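Aminopeptidase C (Lactobacillus rhamnosus, PDB 4K7C) is a cysteine peptidase of the papain-like C1 family that, as an aminopeptidase, probably removes amino acids one by one from the N-termini of peptides. Local coordinates at residues S262-D270 with T350-G358; G288-L296 with L422-P433. All blocks are in the same frame, centred on the assembly; numbering follows the deposited sequence.

Contact 1: residues S262-D270 with T350-G358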
loop_
_atom_site.group_PDB
_atom_site.type_symbol
_atom_site.label_atom_id
_atom_site.label_comp_id
_atom_site.label_asym_id
_atom_site.label_seq_id
_atom_site.Cartn_x
_atom_site.Cartn_y
_atom_site.Cartn_z
ATOM N N SER A 262 31.466 -33.693 -4.798
ATOM C CA SER A 262 30.209 -33.504 -5.498
ATOM C C SER A 262 29.731 -34.862 -5.948
ATOM O O SER A 262 30.440 -35.559 -6.661
ATOM C CB SER A 262 30.351 -32.554 -6.646
ATOM O OG SER A 262 29.104 -32.495 -7.367
ATOM N N ILE A 263 28.543 -35.213 -5.510
ATOM C CA ILE A 263 27.867 -36.470 -5.872
ATOM C C ILE A 263 26.637 -36.130 -6.669
ATOM O O ILE A 263 25.889 -35.207 -6.262
ATOM C CB ILE A 263 27.578 -37.228 -4.591
ATOM C CG1 ILE A 263 28.974 -37.622 -3.979
ATOM C CG2 ILE A 263 26.805 -38.487 -4.875
ATOM C CD1 ILE A 263 28.878 -38.205 -2.645
ATOM N N ILE A 264 26.444 -36.837 -7.792
ATOM C CA ILE A 264 25.218 -36.626 -8.610
ATOM C C ILE A 264 24.433 -37.898 -8.679
ATOM O O ILE A 264 24.962 -38.973 -8.360
ATOM C CB ILE A 264 25.513 -36.063 -10.010
ATOM C CG1 ILE A 264 26.356 -37.003 -10.890
ATOM C CG2 ILE A 264 26.127 -34.709 -9.873
ATOM C CD1 ILE A 264 26.583 -36.581 -12.331
ATOM N N ASN A 265 23.150 -37.780 -9.085
ATOM C CA ASN A 265 22.319 -38.924 -9.402
ATOM C C ASN A 265 21.662 -38.587 -10.721
ATOM O O ASN A 265 20.637 -37.875 -10.751
ATOM C CB ASN A 265 21.266 -39.173 -8.348
ATOM C CG ASN A 265 20.352 -40.272 -8.723
ATOM O OD1 ASN A 265 19.143 -40.099 -8.852
ATOM N ND2 ASN A 265 20.936 -41.483 -8.894
ATOM N N ALA A 266 22.278 -39.036 -11.806
ATOM C CA ALA A 266 21.810 -38.796 -13.123
ATOM C C ALA A 266 21.671 -40.202 -13.803
ATOM O O ALA A 266 22.670 -40.779 -14.281
ATOM C CB ALA A 266 22.758 -37.908 -13.805
ATOM N N PRO A 267 20.480 -40.798 -13.732
ATOM C CA PRO A 267 20.323 -42.208 -14.033
ATOM C C PRO A 267 20.148 -42.484 -15.542
ATOM O O PRO A 267 19.243 -43.195 -15.962
ATOM C CB PRO A 267 19.092 -42.589 -13.255
ATOM C CG PRO A 267 18.251 -41.315 -13.263
ATOM C CD PRO A 267 19.283 -40.241 -13.035
ATOM N N THR A 268 21.015 -41.932 -16.324
ATOM C CA THR A 268 20.899 -42.012 -17.769
ATOM C C THR A 268 21.934 -42.980 -18.300
ATOM O O THR A 268 22.911 -43.336 -17.613
ATOM C CB THR A 268 20.992 -40.631 -18.416
ATOM O OG1 THR A 268 22.171 -39.956 -18.002
ATOM C CG2 THR A 268 19.717 -39.789 -18.078
ATOM N N ALA A 269 21.688 -43.463 -19.507
ATOM C CA ALA A 269 22.535 -44.557 -20.046
ATOM C C ALA A 269 23.998 -44.140 -20.293
ATOM O O ALA A 269 24.898 -44.977 -20.212
ATOM C CB ALA A 269 21.909 -45.089 -21.318
ATOM N N ASP A 270 24.237 -42.880 -20.607
ATOM C CA ASP A 270 25.598 -42.391 -20.847
ATOM C C ASP A 270 26.409 -42.200 -19.541
ATOM O O ASP A 270 27.565 -41.797 -19.608
ATOM C CB ASP A 270 25.554 -41.052 -21.611
ATOM C CG ASP A 270 24.874 -39.904 -20.801
ATOM O OD1 ASP A 270 23.803 -40.155 -20.153
ATOM O OD2 ASP A 270 25.375 -38.721 -20.860
ATOM N N THR A 350 10.023 -40.522 -16.215
ATOM C CA THR A 350 11.034 -40.926 -15.307
ATOM C C THR A 350 12.118 -39.828 -15.209
ATOM O O THR A 350 12.230 -38.948 -16.045
ATOM C CB THR A 350 11.757 -42.227 -15.818
ATOM O OG1 THR A 350 12.517 -41.934 -16.998
ATOM C CG2 THR A 350 10.758 -43.440 -16.064
ATOM N N LYS A 351 12.985 -39.957 -14.202
ATOM C CA LYS A 351 14.066 -39.003 -13.968
ATOM C C LYS A 351 14.997 -39.013 -15.172
ATOM O O LYS A 351 15.390 -37.969 -15.668
ATOM C CB LYS A 351 14.760 -39.368 -12.660
ATOM C CG LYS A 351 15.794 -38.346 -12.192
ATOM C CD LYS A 351 16.260 -38.671 -10.820
ATOM C CE LYS A 351 17.145 -37.598 -10.235
ATOM N NZ LYS A 351 17.393 -37.919 -8.782
ATOM N N ALA A 352 15.310 -40.198 -15.701
ATOM C CA ALA A 352 16.146 -40.267 -16.899
ATOM C C ALA A 352 15.515 -39.590 -18.095
ATOM O O ALA A 352 16.165 -38.938 -18.914
ATOM C CB ALA A 352 16.445 -41.711 -17.238
ATOM N N GLU A 353 14.225 -39.882 -18.310
ATOM C CA GLU A 353 13.523 -39.226 -19.452
ATOM C C GLU A 353 13.501 -37.701 -19.257
ATOM O O GLU A 353 13.687 -36.971 -20.233
ATOM C CB GLU A 353 12.112 -39.723 -19.559
ATOM C CG GLU A 353 12.034 -41.154 -20.041
ATOM C CD GLU A 353 10.671 -41.768 -19.889
ATOM O OE1 GLU A 353 9.799 -41.283 -19.124
ATOM O OE2 GLU A 353 10.448 -42.816 -20.521
ATOM N N ARG A 354 13.232 -37.194 -18.029
ATOM C CA ARG A 354 13.228 -35.738 -17.872
ATOM C C ARG A 354 14.569 -35.076 -18.179
ATOM O O ARG A 354 14.627 -34.060 -18.805
ATOM C CB ARG A 354 12.800 -35.334 -16.481
ATOM C CG ARG A 354 11.398 -35.701 -16.105
ATOM C CD ARG A 354 10.982 -34.921 -14.856
ATOM N NE ARG A 354 9.856 -35.501 -14.158
ATOM C CZ ARG A 354 9.920 -36.504 -13.295
ATOM N NH1 ARG A 354 11.099 -36.994 -12.816
ATOM N NH2 ARG A 354 8.787 -36.885 -12.762
ATOM N N LEU A 355 15.681 -35.749 -17.844
ATOM C CA LEU A 355 17.005 -35.233 -18.224
ATOM C C LEU A 355 17.204 -35.268 -19.690
ATOM O O LEU A 355 17.669 -34.293 -20.256
ATOM C CB LEU A 355 18.159 -36.055 -17.515
ATOM C CG LEU A 355 18.178 -35.844 -15.955
ATOM C CD1 LEU A 355 19.024 -36.809 -15.162
ATOM C CD2 LEU A 355 18.679 -34.438 -15.646
ATOM N N ASP A 356 17.023 -36.470 -20.279
ATOM C CA ASP A 356 17.299 -36.704 -21.667
ATOM C C ASP A 356 16.444 -35.804 -22.540
ATOM O O ASP A 356 16.846 -35.447 -23.656
ATOM C CB ASP A 356 17.089 -38.187 -22.068
ATOM C CG ASP A 356 18.211 -39.112 -21.614
ATOM O OD1 ASP A 356 19.304 -38.648 -21.268
ATOM O OD2 ASP A 356 17.934 -40.281 -21.550
ATOM N N TYR A 357 15.199 -35.522 -22.109
ATOM C CA TYR A 357 14.275 -34.791 -22.978
ATOM C C TYR A 357 14.166 -33.338 -22.574
ATOM O O TYR A 357 13.334 -32.641 -23.125
ATOM C CB TYR A 357 12.876 -35.464 -23.006
ATOM C CG TYR A 357 12.865 -36.640 -23.965
ATOM C CD1 TYR A 357 12.267 -36.525 -25.261
ATOM C CD2 TYR A 357 13.497 -37.812 -23.628
ATOM C CE1 TYR A 357 12.316 -37.571 -26.119
ATOM C CE2 TYR A 357 13.573 -38.853 -24.525
ATOM C CZ TYR A 357 12.945 -38.736 -25.758
ATOM O OH TYR A 357 12.954 -39.769 -26.689
ATOM N N GLY A 358 15.069 -32.826 -21.707
ATOM C CA GLY A 358 15.084 -31.357 -21.494
ATOM C C GLY A 358 14.023 -30.780 -20.567
ATOM O O GLY A 358 13.853 -29.550 -20.444
HETATM O O HOH W 1 19.257 -42.659 -20.619
HETATM O O HOH W 2 21.484 -39.752 -21.970
#
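K351, A352 and L355, on one side of the short helix 351-356, pack against an inverse gamma turn centred on P267, just beyond the end of strand 260-264 in this papain-like peptidase. The pyrrolidine ring of P267 lies across the K351 and L355 side chains at about a right angle to each, its CG 4.0 Å from K351 CG and its CD equally close to L355 CD1. That same leucine methyl meets A266, while A352 CB touches P267 O at 3.4 Å. T268 CG2 lies against the helix between A352 and D356, 3.7 Å from A352 O and 3.4 Å from D356 OD1.

The polar part centres on the K351 ammonium. With CG anti to the backbone N (chi1 -172°) and the chain extended beyond it, the lysine passes across the proline ring and delivers NZ to N265 OD1 at 2.8 Å, in the carbonyl plane and on a lone pair. NZ also donates to the backbone oxygens of D405 and V408, and N265 ND2 is held by L296 O, which fixes the amide's orientation. A methionine here would probably leave N265 OD1, and the carbonyl oxygens of D405 and V408, without the ammonium that they share.

At the helix start T350 and E353 form a capping box. Further along, D356 packs on L123 of the second subunit. Two waters join its carboxylate to the loop just after the turn: one accepts from A269 N and donates to D356 OD2, the other donates to D356 OD1 and D270 OD1, the latter oxygen also taking T268 OG1 at 2.7 Å.

Contact 2: residues G288-L296 with L422-P433; sequences GREVRHLNL and LQDVIKNEYDKP
Strand 293-295 and helix 422-429 cross at 132° with their axes 10.2 Å apart at closest, L294 lying nearest I426, and a type I turn from E429 to K432 then folds the chain back so that P433 comes beside R292. The chain near the C-terminus, helix 420-429 and this turn, thus packs on strand 293-295, the neighbour of strands 260-264 and 275-279. L294 of the strand and L296 just after it meet the helix through apolar side chains alone. L294, also touched by L276, spreads its two methyls, CD1 to V425 CG1 at 4.0 Å and CD2 to the end of I426; L296 meets L422 tip to tip, CD2 to CD1 at 3.7 Å.

R292 dominates the rest. Its chi1 (-73°) brings CG over the Y430 ring, 3.6 Å from CE1, and the bend at chi2 then carries the guanidinium over the same face as a cation-pi contact, the two planes 42° apart. NE donates to Y430 O at 2.8 Å, in the carbonyl plane, with NH2 adding a weak second bond. P433 CG sits 3.5 Å from CZ, over the centre of one guanidinium face. In the guanidinium plane, NH1 and NH2 both grip E290 OE1 end-on, and NH1 also reaches V291 O.

One water links the Y430 hydroxyl to R289 NH2 and E290 O, another to E290 N; R289 itself is salt-bridged to E150 and D258. These partners together hold the R292 group against rotation, and the E290 carboxylate probably balances its charge while Y430 and P433 cover the guanidinium with a ring face and a CG.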
loop_
_atom_site.group_PDB
_atom_site.type_symbol
_atom_site.label_atom_id
_atom_site.label_comp_id
_atom_site.label_asym_id
_atom_site.label_seq_id
_atom_site.Cartn_x
_atom_site.Cartn_y
_atom_site.Cartn_z
ATOM N N GLY A 288 42.458 -23.219 -11.524
ATOM C CA GLY A 288 41.974 -23.735 -10.269
ATOM C C GLY A 288 41.340 -25.072 -10.524
ATOM O O GLY A 288 41.347 -25.589 -11.655
ATOM N N ARG A 289 40.826 -25.642 -9.470
ATOM C CA ARG A 289 40.283 -26.974 -9.560
ATOM C C ARG A 289 39.077 -27.063 -10.521
ATOM O O ARG A 289 38.309 -26.088 -10.666
ATOM C CB ARG A 289 39.904 -27.444 -8.164
ATOM C CG ARG A 289 38.670 -26.721 -7.587
ATOM C CD ARG A 289 37.989 -27.518 -6.475
ATOM N NE ARG A 289 38.871 -27.671 -5.304
ATOM C CZ ARG A 289 39.432 -28.837 -4.914
ATOM N NH1 ARG A 289 40.215 -28.854 -3.831
ATOM N NH2 ARG A 289 39.177 -29.991 -5.571
ATOM N N GLU A 290 38.931 -28.218 -11.164
ATOM C CA GLU A 290 37.837 -28.424 -12.114
ATOM C C GLU A 290 36.655 -29.076 -11.459
ATOM O O GLU A 290 36.738 -29.576 -10.393
ATOM C CB GLU A 290 38.295 -29.310 -13.289
ATOM C CG GLU A 290 39.399 -28.699 -14.153
ATOM C CD GLU A 290 39.892 -29.661 -15.225
ATOM O OE1 GLU A 290 39.450 -30.846 -15.265
ATOM O OE2 GLU A 290 40.712 -29.213 -16.050
ATOM N N VAL A 291 35.527 -29.063 -12.155
ATOM C CA VAL A 291 34.304 -29.767 -11.722
ATOM C C VAL A 291 34.552 -31.284 -11.833
ATOM O O VAL A 291 35.019 -31.778 -12.886
ATOM C CB VAL A 291 33.088 -29.283 -12.596
ATOM C CG1 VAL A 291 31.805 -30.131 -12.389
ATOM C CG2 VAL A 291 32.802 -27.799 -12.344
ATOM N N ARG A 292 34.223 -31.977 -10.748
ATOM C CA ARG A 292 34.217 -33.468 -10.670
ATOM C C ARG A 292 32.980 -34.004 -9.941
ATOM O O ARG A 292 32.779 -33.713 -8.759
ATOM C CB ARG A 292 35.492 -33.901 -9.893
ATOM C CG ARG A 292 36.821 -33.763 -10.648
ATOM C CD ARG A 292 36.966 -34.562 -11.946
ATOM N NE ARG A 292 38.287 -34.332 -12.526
ATOM C CZ ARG A 292 38.631 -33.384 -13.376
ATOM N NH1 ARG A 292 37.741 -32.546 -13.861
ATOM N NH2 ARG A 292 39.918 -33.299 -13.795
ATOM N N HIS A 293 32.082 -34.692 -10.666
ATOM C CA HIS A 293 30.920 -35.264 -10.110
ATOM C C HIS A 293 31.073 -36.794 -10.100
ATOM O O HIS A 293 31.402 -37.382 -11.136
ATOM C CB HIS A 293 29.693 -34.943 -10.995
ATOM C CG HIS A 293 29.347 -33.503 -11.110
ATOM N ND1 HIS A 293 29.090 -32.719 -10.007
ATOM C CD2 HIS A 293 29.073 -32.742 -12.192
ATOM C CE1 HIS A 293 28.767 -31.497 -10.414
ATOM N NE2 HIS A 293 28.767 -31.481 -11.733
ATOM N N LEU A 294 30.774 -37.387 -8.977
ATOM C CA LEU A 294 30.665 -38.839 -8.795
ATOM C C LEU A 294 29.177 -39.238 -8.875
ATOM O O LEU A 294 28.370 -38.878 -7.986
ATOM C CB LEU A 294 31.238 -39.234 -7.439
ATOM C CG LEU A 294 31.144 -40.636 -6.918
ATOM C CD1 LEU A 294 31.935 -41.493 -7.884
ATOM C CD2 LEU A 294 31.658 -40.726 -5.515
ATOM N N ASN A 295 28.834 -39.978 -9.926
ATOM C CA ASN A 295 27.481 -40.451 -10.104
ATOM C C ASN A 295 27.208 -41.704 -9.332
ATOM O O ASN A 295 27.931 -42.705 -9.494
ATOM C CB ASN A 295 27.232 -40.734 -11.569
ATOM C CG ASN A 295 25.753 -40.684 -11.901
ATOM O OD1 ASN A 295 24.954 -40.061 -11.176
ATOM N ND2 ASN A 295 25.370 -41.336 -12.950
ATOM N N LEU A 296 26.183 -41.671 -8.477
ATOM C CA LEU A 296 25.765 -42.797 -7.669
ATOM C C LEU A 296 24.254 -42.977 -7.750
ATOM O O LEU A 296 23.507 -41.998 -7.983
ATOM C CB LEU A 296 26.128 -42.555 -6.221
ATOM C CG LEU A 296 27.627 -42.376 -5.943
ATOM C CD1 LEU A 296 27.792 -42.067 -4.484
ATOM C CD2 LEU A 296 28.404 -43.669 -6.311
ATOM N N LEU A 422 34.581 -46.163 -3.092
ATOM C CA LEU A 422 34.271 -44.851 -3.727
ATOM C C LEU A 422 35.353 -43.823 -3.486
ATOM O O LEU A 422 35.641 -43.074 -4.337
ATOM C CB LEU A 422 32.865 -44.339 -3.374
ATOM C CG LEU A 422 31.652 -45.260 -3.621
ATOM C CD1 LEU A 422 30.379 -44.530 -3.268
ATOM C CD2 LEU A 422 31.618 -45.692 -5.076
ATOM N N GLN A 423 36.014 -43.854 -2.339
ATOM C CA GLN A 423 37.233 -43.059 -2.181
ATOM C C GLN A 423 38.269 -43.378 -3.193
ATOM O O GLN A 423 38.946 -42.468 -3.679
ATOM C CB GLN A 423 37.760 -43.142 -0.764
ATOM C CG GLN A 423 36.710 -42.696 0.240
ATOM C CD GLN A 423 37.257 -42.484 1.632
ATOM O OE1 GLN A 423 38.275 -41.849 1.779
ATOM N NE2 GLN A 423 36.536 -42.878 2.630
ATOM N N ASP A 424 38.323 -44.648 -3.610
ATOM C CA ASP A 424 39.285 -45.085 -4.624
ATOM C C ASP A 424 38.948 -44.714 -6.042
ATOM O O ASP A 424 39.835 -44.334 -6.837
ATOM C CB ASP A 424 39.457 -46.622 -4.540
ATOM C CG ASP A 424 40.282 -47.081 -3.307
ATOM O OD1 ASP A 424 41.092 -46.328 -2.762
ATOM O OD2 ASP A 424 40.112 -48.229 -2.877
ATOM N N VAL A 425 37.652 -44.833 -6.397
ATOM C CA VAL A 425 37.191 -44.306 -7.674
ATOM C C VAL A 425 37.631 -42.851 -7.806
ATOM O O VAL A 425 38.216 -42.409 -8.839
ATOM C CB VAL A 425 35.644 -44.385 -7.801
ATOM C CG1 VAL A 425 35.179 -43.575 -8.995
ATOM C CG2 VAL A 425 35.175 -45.852 -7.908
ATOM N N ILE A 426 37.417 -42.063 -6.751
ATOM C CA ILE A 426 37.759 -40.648 -6.871
ATOM C C ILE A 426 39.259 -40.458 -7.165
ATOM O O ILE A 426 39.636 -39.813 -8.127
ATOM C CB ILE A 426 37.332 -39.829 -5.624
ATOM C CG1 ILE A 426 35.816 -39.800 -5.488
ATOM C CG2 ILE A 426 37.889 -38.437 -5.725
ATOM C CD1 ILE A 426 35.406 -39.542 -4.048
ATOM N N LYS A 427 40.093 -41.047 -6.345
ATOM C CA LYS A 427 41.590 -41.002 -6.588
ATOM C C LYS A 427 42.012 -41.540 -7.985
ATOM O O LYS A 427 42.713 -40.833 -8.765
ATOM C CB LYS A 427 42.289 -41.768 -5.462
ATOM C CG LYS A 427 42.200 -41.089 -4.098
ATOM C CD LYS A 427 42.593 -42.075 -2.992
ATOM C CE LYS A 427 42.531 -41.463 -1.601
ATOM N NZ LYS A 427 42.572 -42.510 -0.527
ATOM N N ASN A 428 41.479 -42.713 -8.361
ATOM C CA ASN A 428 41.826 -43.334 -9.667
ATOM C C ASN A 428 41.392 -42.564 -10.904
ATOM O O ASN A 428 42.072 -42.575 -11.918
ATOM C CB ASN A 428 41.297 -44.753 -9.770
ATOM C CG ASN A 428 41.879 -45.690 -8.740
ATOM O OD1 ASN A 428 42.957 -45.465 -8.187
ATOM N ND2 ASN A 428 41.133 -46.744 -8.445
ATOM N N GLU A 429 40.233 -41.880 -10.856
ATOM C CA GLU A 429 39.707 -41.207 -12.017
ATOM C C GLU A 429 39.871 -39.726 -11.994
ATOM O O GLU A 429 39.530 -39.045 -12.957
ATOM C CB GLU A 429 38.213 -41.577 -12.164
ATOM C CG GLU A 429 37.957 -43.074 -12.482
ATOM C CD GLU A 429 36.509 -43.458 -12.723
ATOM O OE1 GLU A 429 35.725 -42.561 -13.112
ATOM O OE2 GLU A 429 36.180 -44.662 -12.583
ATOM N N TYR A 430 40.445 -39.190 -10.930
ATOM C CA TYR A 430 40.507 -37.726 -10.820
ATOM C C TYR A 430 41.071 -37.060 -12.070
ATOM O O TYR A 430 40.512 -36.110 -12.550
ATOM C CB TYR A 430 41.239 -37.267 -9.513
ATOM C CG TYR A 430 41.027 -35.769 -9.287
ATOM C CD1 TYR A 430 39.894 -35.299 -8.607
ATOM C CD2 TYR A 430 41.888 -34.837 -9.820
ATOM C CE1 TYR A 430 39.669 -33.972 -8.429
ATOM C CE2 TYR A 430 41.662 -33.488 -9.674
ATOM C CZ TYR A 430 40.532 -33.061 -9.000
ATOM O OH TYR A 430 40.321 -31.697 -8.786
ATOM N N ASP A 431 42.172 -37.568 -12.652
ATOM C CA ASP A 431 42.784 -36.895 -13.830
ATOM C C ASP A 431 42.226 -37.328 -15.150
ATOM O O ASP A 431 42.519 -36.702 -16.149
ATOM C CB ASP A 431 44.297 -37.106 -13.855
ATOM C CG ASP A 431 44.971 -36.563 -12.621
ATOM O OD1 ASP A 431 44.635 -35.449 -12.148
ATOM O OD2 ASP A 431 45.835 -37.273 -12.089
ATOM N N LYS A 432 41.422 -38.383 -15.171
ATOM C CA LYS A 432 40.804 -38.892 -16.413
ATOM C C LYS A 432 39.270 -39.046 -16.274
ATOM O O LYS A 432 38.747 -40.100 -16.438
ATOM C CB LYS A 432 41.412 -40.273 -16.776
ATOM C CG LYS A 432 41.323 -41.273 -15.616
ATOM C CD LYS A 432 41.756 -42.718 -15.910
ATOM C CE LYS A 432 40.945 -43.689 -15.044
ATOM N NZ LYS A 432 41.514 -45.054 -14.851
ATOM N N PRO A 433 38.562 -37.989 -15.868
ATOM C CA PRO A 433 37.112 -38.181 -15.775
ATOM C C PRO A 433 36.444 -38.391 -17.177
ATOM O O PRO A 433 36.926 -37.948 -18.192
ATOM C CB PRO A 433 36.672 -36.885 -15.086
ATOM C CG PRO A 433 37.596 -35.854 -15.705
ATOM C CD PRO A 433 38.950 -36.573 -15.732
HETATM O O HOH W 3 37.830 -30.846 -8.024
HETATM O O HOH W 4 40.993 -30.217 -10.900
#

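Overall arrangement
The two contacts interleave along the chain: 262-270 of contact 1, 288-296 of contact 2, then 350-358 and 422-433. Their centres lie 19 Å apart, yet they meet directly, because strands 260-264 and 293-295 are parallel neighbours in a sheet. S262 OG bonds H293 ND1 where the strands run side by side, and A266 N reaches N295 OD1 near their ends. From this shared pair, contact 1 extends to helix 351-356, which also faces a second subunit, and contact 2 to helix 420-429; no other chain touches the segments of contact 2. Helix 420-429 packs on strand 293-295 and helix 351-356 on the loop leaving strand 260-264, so the two helices are tied to neighbouring strands.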